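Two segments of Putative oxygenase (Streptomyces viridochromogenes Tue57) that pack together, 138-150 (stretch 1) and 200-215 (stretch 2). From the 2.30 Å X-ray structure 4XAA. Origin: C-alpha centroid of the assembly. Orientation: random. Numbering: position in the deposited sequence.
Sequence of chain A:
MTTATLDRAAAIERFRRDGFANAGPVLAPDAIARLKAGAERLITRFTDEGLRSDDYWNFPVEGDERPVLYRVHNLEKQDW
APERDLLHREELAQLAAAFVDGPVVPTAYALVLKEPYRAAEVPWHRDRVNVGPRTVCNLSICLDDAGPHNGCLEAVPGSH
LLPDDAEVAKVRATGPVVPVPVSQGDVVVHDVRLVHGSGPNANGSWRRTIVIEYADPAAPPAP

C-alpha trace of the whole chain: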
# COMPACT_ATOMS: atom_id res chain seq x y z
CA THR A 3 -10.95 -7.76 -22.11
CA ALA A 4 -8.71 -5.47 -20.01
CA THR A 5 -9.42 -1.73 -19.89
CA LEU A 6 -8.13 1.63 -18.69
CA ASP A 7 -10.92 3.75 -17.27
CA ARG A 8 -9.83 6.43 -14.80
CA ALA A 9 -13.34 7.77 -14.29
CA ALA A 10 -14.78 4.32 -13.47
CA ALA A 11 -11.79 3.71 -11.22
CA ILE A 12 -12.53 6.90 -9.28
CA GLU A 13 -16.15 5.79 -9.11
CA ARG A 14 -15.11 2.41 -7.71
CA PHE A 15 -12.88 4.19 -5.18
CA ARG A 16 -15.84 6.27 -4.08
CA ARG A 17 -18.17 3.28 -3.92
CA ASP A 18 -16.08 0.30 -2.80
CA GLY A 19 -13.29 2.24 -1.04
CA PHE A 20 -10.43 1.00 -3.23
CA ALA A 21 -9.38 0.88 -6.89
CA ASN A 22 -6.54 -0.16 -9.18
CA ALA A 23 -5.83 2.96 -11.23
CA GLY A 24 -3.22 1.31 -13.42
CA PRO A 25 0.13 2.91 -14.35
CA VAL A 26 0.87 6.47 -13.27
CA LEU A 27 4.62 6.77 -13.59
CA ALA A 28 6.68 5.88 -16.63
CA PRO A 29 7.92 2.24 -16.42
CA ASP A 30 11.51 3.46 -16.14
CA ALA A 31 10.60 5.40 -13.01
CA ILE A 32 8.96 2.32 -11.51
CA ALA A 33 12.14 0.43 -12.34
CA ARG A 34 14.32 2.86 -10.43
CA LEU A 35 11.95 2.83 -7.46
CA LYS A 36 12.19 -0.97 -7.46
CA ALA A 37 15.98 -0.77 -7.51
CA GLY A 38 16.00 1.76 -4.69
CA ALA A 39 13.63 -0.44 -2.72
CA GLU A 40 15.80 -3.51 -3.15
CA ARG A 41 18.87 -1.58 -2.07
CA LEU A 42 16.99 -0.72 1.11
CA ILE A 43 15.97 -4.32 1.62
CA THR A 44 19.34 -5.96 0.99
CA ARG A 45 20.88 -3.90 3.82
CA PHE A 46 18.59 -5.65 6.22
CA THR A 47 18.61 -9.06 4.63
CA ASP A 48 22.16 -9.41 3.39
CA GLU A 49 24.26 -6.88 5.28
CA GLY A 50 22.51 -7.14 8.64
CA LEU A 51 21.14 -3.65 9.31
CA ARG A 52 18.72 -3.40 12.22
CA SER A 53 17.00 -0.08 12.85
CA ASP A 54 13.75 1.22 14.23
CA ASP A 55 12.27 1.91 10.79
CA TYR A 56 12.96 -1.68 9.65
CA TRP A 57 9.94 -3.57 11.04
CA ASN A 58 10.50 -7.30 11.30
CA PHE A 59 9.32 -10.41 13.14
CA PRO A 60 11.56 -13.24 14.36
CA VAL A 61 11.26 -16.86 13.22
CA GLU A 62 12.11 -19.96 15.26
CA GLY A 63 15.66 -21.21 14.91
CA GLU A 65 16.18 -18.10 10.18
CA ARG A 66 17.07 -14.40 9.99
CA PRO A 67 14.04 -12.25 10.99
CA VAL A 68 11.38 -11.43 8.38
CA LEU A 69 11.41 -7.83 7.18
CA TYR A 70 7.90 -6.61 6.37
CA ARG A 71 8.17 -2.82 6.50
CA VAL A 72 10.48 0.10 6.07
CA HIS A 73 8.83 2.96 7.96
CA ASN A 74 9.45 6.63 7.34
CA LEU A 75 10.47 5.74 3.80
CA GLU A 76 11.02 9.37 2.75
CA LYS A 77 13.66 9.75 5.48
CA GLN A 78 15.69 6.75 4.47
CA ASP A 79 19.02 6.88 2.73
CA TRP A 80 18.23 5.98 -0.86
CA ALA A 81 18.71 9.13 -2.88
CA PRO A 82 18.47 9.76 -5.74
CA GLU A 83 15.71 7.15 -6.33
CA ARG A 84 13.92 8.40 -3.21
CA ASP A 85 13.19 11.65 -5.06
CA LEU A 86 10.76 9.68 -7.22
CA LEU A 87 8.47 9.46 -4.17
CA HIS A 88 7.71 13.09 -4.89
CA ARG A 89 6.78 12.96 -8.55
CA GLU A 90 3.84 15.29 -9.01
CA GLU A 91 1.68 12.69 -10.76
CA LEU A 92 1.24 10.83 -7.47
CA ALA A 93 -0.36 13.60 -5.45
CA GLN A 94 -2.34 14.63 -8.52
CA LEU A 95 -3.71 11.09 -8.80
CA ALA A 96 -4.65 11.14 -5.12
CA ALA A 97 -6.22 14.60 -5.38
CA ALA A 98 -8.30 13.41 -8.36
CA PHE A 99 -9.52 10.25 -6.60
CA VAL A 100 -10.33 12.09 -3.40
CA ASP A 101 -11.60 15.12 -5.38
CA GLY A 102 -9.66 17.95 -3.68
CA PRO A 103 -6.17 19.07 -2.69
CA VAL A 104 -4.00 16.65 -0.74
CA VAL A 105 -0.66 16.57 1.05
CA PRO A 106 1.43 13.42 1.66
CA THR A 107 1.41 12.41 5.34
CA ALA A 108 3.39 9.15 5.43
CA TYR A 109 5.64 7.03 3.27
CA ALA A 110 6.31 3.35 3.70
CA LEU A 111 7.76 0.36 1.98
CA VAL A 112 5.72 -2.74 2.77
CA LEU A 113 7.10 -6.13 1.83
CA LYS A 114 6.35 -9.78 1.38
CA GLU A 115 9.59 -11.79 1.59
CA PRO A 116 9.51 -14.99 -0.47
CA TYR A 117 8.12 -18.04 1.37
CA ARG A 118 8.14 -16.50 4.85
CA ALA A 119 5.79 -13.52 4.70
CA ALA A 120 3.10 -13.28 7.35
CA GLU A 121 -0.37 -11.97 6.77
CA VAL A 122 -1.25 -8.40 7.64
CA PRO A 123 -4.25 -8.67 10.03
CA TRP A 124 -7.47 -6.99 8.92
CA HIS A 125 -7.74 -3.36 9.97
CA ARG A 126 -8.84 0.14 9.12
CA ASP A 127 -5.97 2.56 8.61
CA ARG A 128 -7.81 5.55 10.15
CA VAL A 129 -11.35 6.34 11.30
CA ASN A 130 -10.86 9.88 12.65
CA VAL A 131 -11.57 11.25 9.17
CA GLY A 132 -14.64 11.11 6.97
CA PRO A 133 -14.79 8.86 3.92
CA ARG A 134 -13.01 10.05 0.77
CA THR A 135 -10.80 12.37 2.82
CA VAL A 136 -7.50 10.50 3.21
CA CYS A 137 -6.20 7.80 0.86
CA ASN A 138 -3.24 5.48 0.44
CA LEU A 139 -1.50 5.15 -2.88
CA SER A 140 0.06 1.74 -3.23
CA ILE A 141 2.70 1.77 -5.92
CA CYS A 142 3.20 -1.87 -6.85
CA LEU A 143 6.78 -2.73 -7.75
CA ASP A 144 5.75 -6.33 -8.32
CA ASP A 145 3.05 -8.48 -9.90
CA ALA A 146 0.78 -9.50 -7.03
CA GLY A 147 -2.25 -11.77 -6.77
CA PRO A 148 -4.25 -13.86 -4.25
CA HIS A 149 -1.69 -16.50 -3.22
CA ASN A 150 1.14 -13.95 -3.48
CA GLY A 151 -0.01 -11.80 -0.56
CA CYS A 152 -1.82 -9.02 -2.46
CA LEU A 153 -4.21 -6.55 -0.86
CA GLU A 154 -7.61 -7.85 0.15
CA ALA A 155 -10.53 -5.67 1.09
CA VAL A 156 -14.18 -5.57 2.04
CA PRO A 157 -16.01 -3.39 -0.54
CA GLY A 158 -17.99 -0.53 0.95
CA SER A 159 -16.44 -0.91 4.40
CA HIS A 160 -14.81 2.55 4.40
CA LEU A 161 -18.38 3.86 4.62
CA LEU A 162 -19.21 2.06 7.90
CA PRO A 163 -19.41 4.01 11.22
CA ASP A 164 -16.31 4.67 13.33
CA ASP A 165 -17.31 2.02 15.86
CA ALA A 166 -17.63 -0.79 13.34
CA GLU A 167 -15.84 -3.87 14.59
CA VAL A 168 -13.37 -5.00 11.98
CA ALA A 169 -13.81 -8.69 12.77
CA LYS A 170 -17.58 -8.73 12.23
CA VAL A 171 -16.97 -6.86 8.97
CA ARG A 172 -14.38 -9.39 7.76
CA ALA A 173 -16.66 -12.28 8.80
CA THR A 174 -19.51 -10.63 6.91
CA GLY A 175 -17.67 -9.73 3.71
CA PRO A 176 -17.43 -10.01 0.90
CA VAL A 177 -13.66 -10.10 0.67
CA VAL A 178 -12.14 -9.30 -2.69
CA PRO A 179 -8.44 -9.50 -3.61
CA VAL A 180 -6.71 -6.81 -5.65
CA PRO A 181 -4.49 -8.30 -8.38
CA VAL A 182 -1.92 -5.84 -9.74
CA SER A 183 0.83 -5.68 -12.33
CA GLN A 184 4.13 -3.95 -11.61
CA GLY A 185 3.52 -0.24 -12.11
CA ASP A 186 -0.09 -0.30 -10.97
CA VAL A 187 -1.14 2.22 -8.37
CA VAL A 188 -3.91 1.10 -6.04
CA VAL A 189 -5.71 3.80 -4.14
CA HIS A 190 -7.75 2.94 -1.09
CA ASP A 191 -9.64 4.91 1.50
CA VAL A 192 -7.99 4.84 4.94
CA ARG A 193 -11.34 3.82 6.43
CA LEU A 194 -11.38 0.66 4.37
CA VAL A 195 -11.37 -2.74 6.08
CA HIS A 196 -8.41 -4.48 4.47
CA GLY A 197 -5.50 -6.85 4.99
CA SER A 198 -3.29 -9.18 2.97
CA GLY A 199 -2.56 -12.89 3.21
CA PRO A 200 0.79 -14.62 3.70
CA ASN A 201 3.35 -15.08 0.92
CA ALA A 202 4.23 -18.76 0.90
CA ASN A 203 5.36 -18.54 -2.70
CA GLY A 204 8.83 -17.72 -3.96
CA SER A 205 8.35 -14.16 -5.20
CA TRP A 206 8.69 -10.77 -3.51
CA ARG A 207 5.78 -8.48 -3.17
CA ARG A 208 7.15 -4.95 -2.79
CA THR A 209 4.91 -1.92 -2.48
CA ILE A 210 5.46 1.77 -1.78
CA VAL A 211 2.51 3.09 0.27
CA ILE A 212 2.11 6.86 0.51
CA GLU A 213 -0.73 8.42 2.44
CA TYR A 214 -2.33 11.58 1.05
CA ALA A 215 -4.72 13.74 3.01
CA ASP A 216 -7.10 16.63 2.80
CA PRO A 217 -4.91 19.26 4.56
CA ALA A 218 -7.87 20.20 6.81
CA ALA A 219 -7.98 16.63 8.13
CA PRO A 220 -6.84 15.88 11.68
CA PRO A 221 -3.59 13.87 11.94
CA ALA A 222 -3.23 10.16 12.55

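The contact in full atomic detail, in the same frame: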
# COMPACT_ATOMS: atom_id res chain seq x y z
N ASN A 138 -4.56 6.06 0.63
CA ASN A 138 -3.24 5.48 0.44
C ASN A 138 -3.02 5.16 -1.01
O ASN A 138 -3.86 4.54 -1.65
CB ASN A 138 -3.08 4.21 1.27
CG ASN A 138 -2.82 4.48 2.75
OD1 ASN A 138 -1.69 4.78 3.16
ND2 ASN A 138 -3.86 4.36 3.57
N LEU A 139 -1.88 5.58 -1.54
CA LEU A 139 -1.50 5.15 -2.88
C LEU A 139 -0.50 4.03 -2.73
O LEU A 139 0.54 4.21 -2.10
CB LEU A 139 -0.89 6.29 -3.71
CG LEU A 139 -1.85 7.07 -4.61
CD1 LEU A 139 -2.96 7.68 -3.79
CD2 LEU A 139 -1.10 8.15 -5.36
N SER A 140 -0.83 2.87 -3.27
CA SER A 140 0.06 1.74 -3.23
C SER A 140 0.68 1.58 -4.59
O SER A 140 0.01 1.16 -5.55
CB SER A 140 -0.69 0.47 -2.81
OG SER A 140 -1.32 0.63 -1.55
N ILE A 141 1.95 1.94 -4.69
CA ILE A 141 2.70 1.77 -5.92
C ILE A 141 3.32 0.39 -5.92
O ILE A 141 4.27 0.12 -5.19
CB ILE A 141 3.80 2.84 -6.09
CG1 ILE A 141 3.23 4.24 -5.89
CG2 ILE A 141 4.42 2.71 -7.46
CD1 ILE A 141 4.31 5.30 -5.70
N CYS A 142 2.78 -0.48 -6.77
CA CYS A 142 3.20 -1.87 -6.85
C CYS A 142 4.47 -2.04 -7.68
O CYS A 142 4.52 -1.66 -8.85
CB CYS A 142 2.06 -2.69 -7.43
SG CYS A 142 0.54 -2.26 -6.53
N LEU A 143 5.51 -2.58 -7.06
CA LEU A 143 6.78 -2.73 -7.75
C LEU A 143 6.88 -4.18 -8.18
O LEU A 143 7.85 -4.59 -8.80
CB LEU A 143 7.95 -2.32 -6.84
CG LEU A 143 7.82 -1.02 -6.04
CD1 LEU A 143 8.99 -0.85 -5.08
CD2 LEU A 143 7.71 0.19 -6.95
N ASP A 144 5.85 -4.95 -7.87
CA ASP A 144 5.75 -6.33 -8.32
C ASP A 144 4.33 -6.70 -8.81
O ASP A 144 3.34 -6.03 -8.47
CB ASP A 144 6.17 -7.27 -7.21
CG ASP A 144 7.64 -7.15 -6.88
OD1 ASP A 144 8.46 -7.57 -7.72
OD2 ASP A 144 7.98 -6.65 -5.79
N ASP A 145 4.27 -7.73 -9.65
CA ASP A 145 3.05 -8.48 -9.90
C ASP A 145 2.57 -9.10 -8.59
O ASP A 145 3.34 -9.75 -7.91
CB ASP A 145 3.29 -9.59 -10.93
CG ASP A 145 3.43 -9.07 -12.35
OD1 ASP A 145 3.82 -7.90 -12.52
OD2 ASP A 145 3.15 -9.84 -13.30
N ALA A 146 1.31 -8.90 -8.24
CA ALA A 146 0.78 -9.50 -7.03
C ALA A 146 -0.64 -10.00 -7.23
O ALA A 146 -1.46 -9.35 -7.88
CB ALA A 146 0.84 -8.50 -5.89
N GLY A 147 -0.93 -11.17 -6.67
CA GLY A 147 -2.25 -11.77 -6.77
C GLY A 147 -2.58 -12.49 -5.48
O GLY A 147 -1.83 -12.40 -4.52
N PRO A 148 -3.71 -13.23 -5.46
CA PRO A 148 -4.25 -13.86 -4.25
C PRO A 148 -3.23 -14.65 -3.42
O PRO A 148 -3.03 -14.31 -2.25
CB PRO A 148 -5.32 -14.81 -4.82
CG PRO A 148 -5.73 -14.18 -6.09
CD PRO A 148 -4.48 -13.58 -6.66
N HIS A 149 -2.59 -15.65 -4.00
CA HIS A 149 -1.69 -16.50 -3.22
C HIS A 149 -0.26 -15.96 -3.20
O HIS A 149 0.70 -16.70 -2.95
N ASN A 150 -0.14 -14.66 -3.45
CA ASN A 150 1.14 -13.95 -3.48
C ASN A 150 1.24 -13.01 -2.28
O ASN A 150 2.32 -12.55 -1.92
CB ASN A 150 1.29 -13.18 -4.80
CG ASN A 150 2.72 -12.75 -5.09
OD1 ASN A 150 3.10 -11.59 -4.86
ND2 ASN A 150 3.52 -13.68 -5.59
N PRO A 200 -0.64 -14.30 3.67
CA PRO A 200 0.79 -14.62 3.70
C PRO A 200 1.36 -14.84 2.30
O PRO A 200 0.60 -15.14 1.37
CB PRO A 200 0.85 -15.91 4.53
CG PRO A 200 -0.49 -16.55 4.31
CD PRO A 200 -1.48 -15.41 4.17
N ASN A 201 2.67 -14.70 2.16
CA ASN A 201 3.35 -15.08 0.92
C ASN A 201 4.16 -16.36 1.12
O ASN A 201 5.31 -16.32 1.56
CB ASN A 201 4.27 -13.96 0.44
CG ASN A 201 4.93 -14.28 -0.87
OD1 ASN A 201 4.32 -14.89 -1.75
ND2 ASN A 201 6.19 -13.89 -1.01
N ALA A 202 3.54 -17.49 0.82
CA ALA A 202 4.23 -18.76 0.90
C ALA A 202 4.98 -19.04 -0.39
O ALA A 202 5.80 -19.94 -0.46
CB ALA A 202 3.25 -19.89 1.20
N ASN A 203 4.70 -18.27 -1.43
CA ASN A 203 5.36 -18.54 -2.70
C ASN A 203 6.66 -17.77 -2.86
O ASN A 203 6.99 -16.91 -2.05
CB ASN A 203 4.39 -18.30 -3.86
CG ASN A 203 3.50 -19.52 -4.12
OD1 ASN A 203 4.00 -20.66 -4.23
ND2 ASN A 203 2.19 -19.31 -4.18
N GLY A 204 7.43 -18.12 -3.88
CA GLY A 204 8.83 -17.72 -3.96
C GLY A 204 9.15 -16.31 -4.42
O GLY A 204 10.32 -15.95 -4.53
N SER A 205 8.12 -15.51 -4.68
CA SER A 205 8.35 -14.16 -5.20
C SER A 205 8.25 -13.08 -4.11
O SER A 205 7.59 -13.28 -3.09
CB SER A 205 7.37 -13.87 -6.34
OG SER A 205 6.03 -13.82 -5.88
N TRP A 206 8.91 -11.95 -4.34
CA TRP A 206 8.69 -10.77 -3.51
C TRP A 206 7.37 -10.12 -3.86
O TRP A 206 6.91 -10.19 -4.99
CB TRP A 206 9.81 -9.74 -3.71
CG TRP A 206 11.12 -10.23 -3.26
CD1 TRP A 206 11.99 -10.99 -3.99
CD2 TRP A 206 11.72 -10.02 -1.99
NE1 TRP A 206 13.10 -11.27 -3.23
CE2 TRP A 206 12.96 -10.69 -2.00
CE3 TRP A 206 11.33 -9.35 -0.83
CZ2 TRP A 206 13.81 -10.70 -0.90
CZ3 TRP A 206 12.18 -9.35 0.26
CH2 TRP A 206 13.41 -10.02 0.21
N ARG A 207 6.73 -9.51 -2.87
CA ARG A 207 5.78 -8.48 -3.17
C ARG A 207 6.28 -7.20 -2.50
O ARG A 207 6.38 -7.13 -1.27
CB ARG A 207 4.36 -8.82 -2.71
CG ARG A 207 3.36 -7.73 -3.12
CD ARG A 207 2.02 -7.80 -2.41
NE ARG A 207 1.22 -6.60 -2.67
CZ ARG A 207 0.57 -5.91 -1.74
NH1 ARG A 207 0.61 -6.30 -0.47
NH2 ARG A 207 -0.13 -4.82 -2.07
N ARG A 208 6.65 -6.21 -3.31
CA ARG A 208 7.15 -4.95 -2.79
C ARG A 208 6.23 -3.83 -3.22
O ARG A 208 5.87 -3.71 -4.38
CB ARG A 208 8.56 -4.68 -3.30
CG ARG A 208 9.53 -5.85 -3.18
CD ARG A 208 10.88 -5.42 -3.71
NE ARG A 208 11.74 -6.52 -4.15
CZ ARG A 208 11.60 -7.15 -5.31
NH1 ARG A 208 10.62 -6.84 -6.13
NH2 ARG A 208 12.45 -8.11 -5.64
N THR A 209 5.87 -2.98 -2.26
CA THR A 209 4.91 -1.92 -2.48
C THR A 209 5.39 -0.66 -1.77
O THR A 209 5.88 -0.73 -0.65
CB THR A 209 3.50 -2.33 -1.97
OG1 THR A 209 3.05 -3.47 -2.71
CG2 THR A 209 2.50 -1.22 -2.14
N ILE A 210 5.27 0.49 -2.44
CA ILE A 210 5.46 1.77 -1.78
C ILE A 210 4.09 2.37 -1.46
O ILE A 210 3.34 2.70 -2.36
CB ILE A 210 6.28 2.76 -2.65
CG1 ILE A 210 7.72 2.27 -2.78
CG2 ILE A 210 6.28 4.16 -2.06
CD1 ILE A 210 8.53 3.06 -3.77
N VAL A 211 3.77 2.48 -0.18
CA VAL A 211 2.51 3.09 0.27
C VAL A 211 2.74 4.52 0.76
O VAL A 211 3.54 4.77 1.68
CB VAL A 211 1.84 2.27 1.41
CG1 VAL A 211 0.45 2.81 1.73
CG2 VAL A 211 1.77 0.82 1.06
N ILE A 212 2.03 5.46 0.14
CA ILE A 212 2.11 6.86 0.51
C ILE A 212 0.71 7.30 0.91
O ILE A 212 -0.27 7.02 0.22
CB ILE A 212 2.68 7.74 -0.66
CG1 ILE A 212 4.06 7.24 -1.08
CG2 ILE A 212 2.78 9.20 -0.27
CD1 ILE A 212 4.76 8.16 -2.09
N GLU A 213 0.59 7.95 2.04
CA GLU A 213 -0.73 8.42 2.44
C GLU A 213 -0.91 9.89 2.08
O GLU A 213 -0.05 10.71 2.39
CB GLU A 213 -0.93 8.21 3.94
CG GLU A 213 -2.27 8.70 4.44
CD GLU A 213 -2.48 8.38 5.90
OE1 GLU A 213 -2.52 7.17 6.24
OE2 GLU A 213 -2.58 9.32 6.71
N TYR A 214 -2.02 10.20 1.41
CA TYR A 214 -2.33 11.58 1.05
C TYR A 214 -3.60 12.02 1.72
O TYR A 214 -4.58 11.26 1.77
CB TYR A 214 -2.48 11.75 -0.47
CG TYR A 214 -1.22 11.43 -1.25
CD1 TYR A 214 -0.32 12.44 -1.61
CD2 TYR A 214 -0.93 10.13 -1.61
CE1 TYR A 214 0.83 12.13 -2.33
CE2 TYR A 214 0.20 9.81 -2.30
CZ TYR A 214 1.08 10.81 -2.66
OH TYR A 214 2.20 10.45 -3.35
N ALA A 215 -3.62 13.26 2.19
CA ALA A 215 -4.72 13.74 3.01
C ALA A 215 -5.20 15.12 2.65
O ALA A 215 -4.40 15.99 2.33
CB ALA A 215 -4.31 13.71 4.49
O HOH W 1 -0.22 4.87 5.28
O HOH W 2 1.00 -17.59 -0.63

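Strands 138-142 and 207-215 run antiparallel, their axes at 156° and 4.5 Å apart at closest approach. Two reciprocally hydrogen-bonded pairs define the register; their alpha carbons stand farther apart, 5.2 Å for Leu-139 CA to Ile-212 CA and 5.0 Å for Ile-141 CA to Ile-210 CA, than those of the pair between them, 4.5 Å for Ser-140 CA to Val-211 CA. Leu-139 N donates to Ile-212 O (2.8 Å, 166°) and Ile-212 N returns to Leu-139 O (3.0 Å, 164°); Ile-141 N to Ile-210 O (2.8 Å) and Ile-210 N to Ile-141 O (2.9 Å) repeat the pattern. Near-linear angles show that these four donors are well satisfied. The intervening pair, Ser-140 with Val-211, has no such bonds, but its alpha carbons approach the same acceptors: Val-211 CA lies 3.3 Å from Leu-139 O, and Ser-140 CA 3.5 Å from Ile-210 O. Leu-139 O and Ile-210 O, 3.2 Å apart, are both acceptors and cannot bond to each other.

Beyond the strand, Leu-143 N still reaches Arg-208 O (2.9 Å, 160°). The opposite donor, Arg-208 N, is instead taken by a side chain, Asp-144 OD2, at 2.8 Å and 132°. The same carboxylate forms a salt bridge with Arg-208, OD2 to NH1 at 2.7 Å. Angles of 115° and 117° make the NH1 hydrogen bonds to OD1 and OD2 weak despite their short lengths, as expected when one nitrogen faces both oxygens.

At the far end, side chains and water replace backbone pairing. Asn-150 ND2 donates to Ser-205 OG (2.5 Å, 152°), and Asn-203 ND2 to His-149 O (3.2 Å, 153°). A water also donates to His-149 O (2.5 Å) and to Pro-200 O (3.2 Å), while accepting from Ala-202 N (2.9 Å). Asn-201 ND2 donates to Ser-205 O (2.6 Å), bracing the loop internally.

Another water donates to Asn-138 OD1 (2.6 Å) and, weakly, to Glu-213 OE1 (3.4 Å). On the Leu-139 and Ile-141 face the contacts are apolar: Leu-139 CD2 lies 3.7 Å from Tyr-214 CE2.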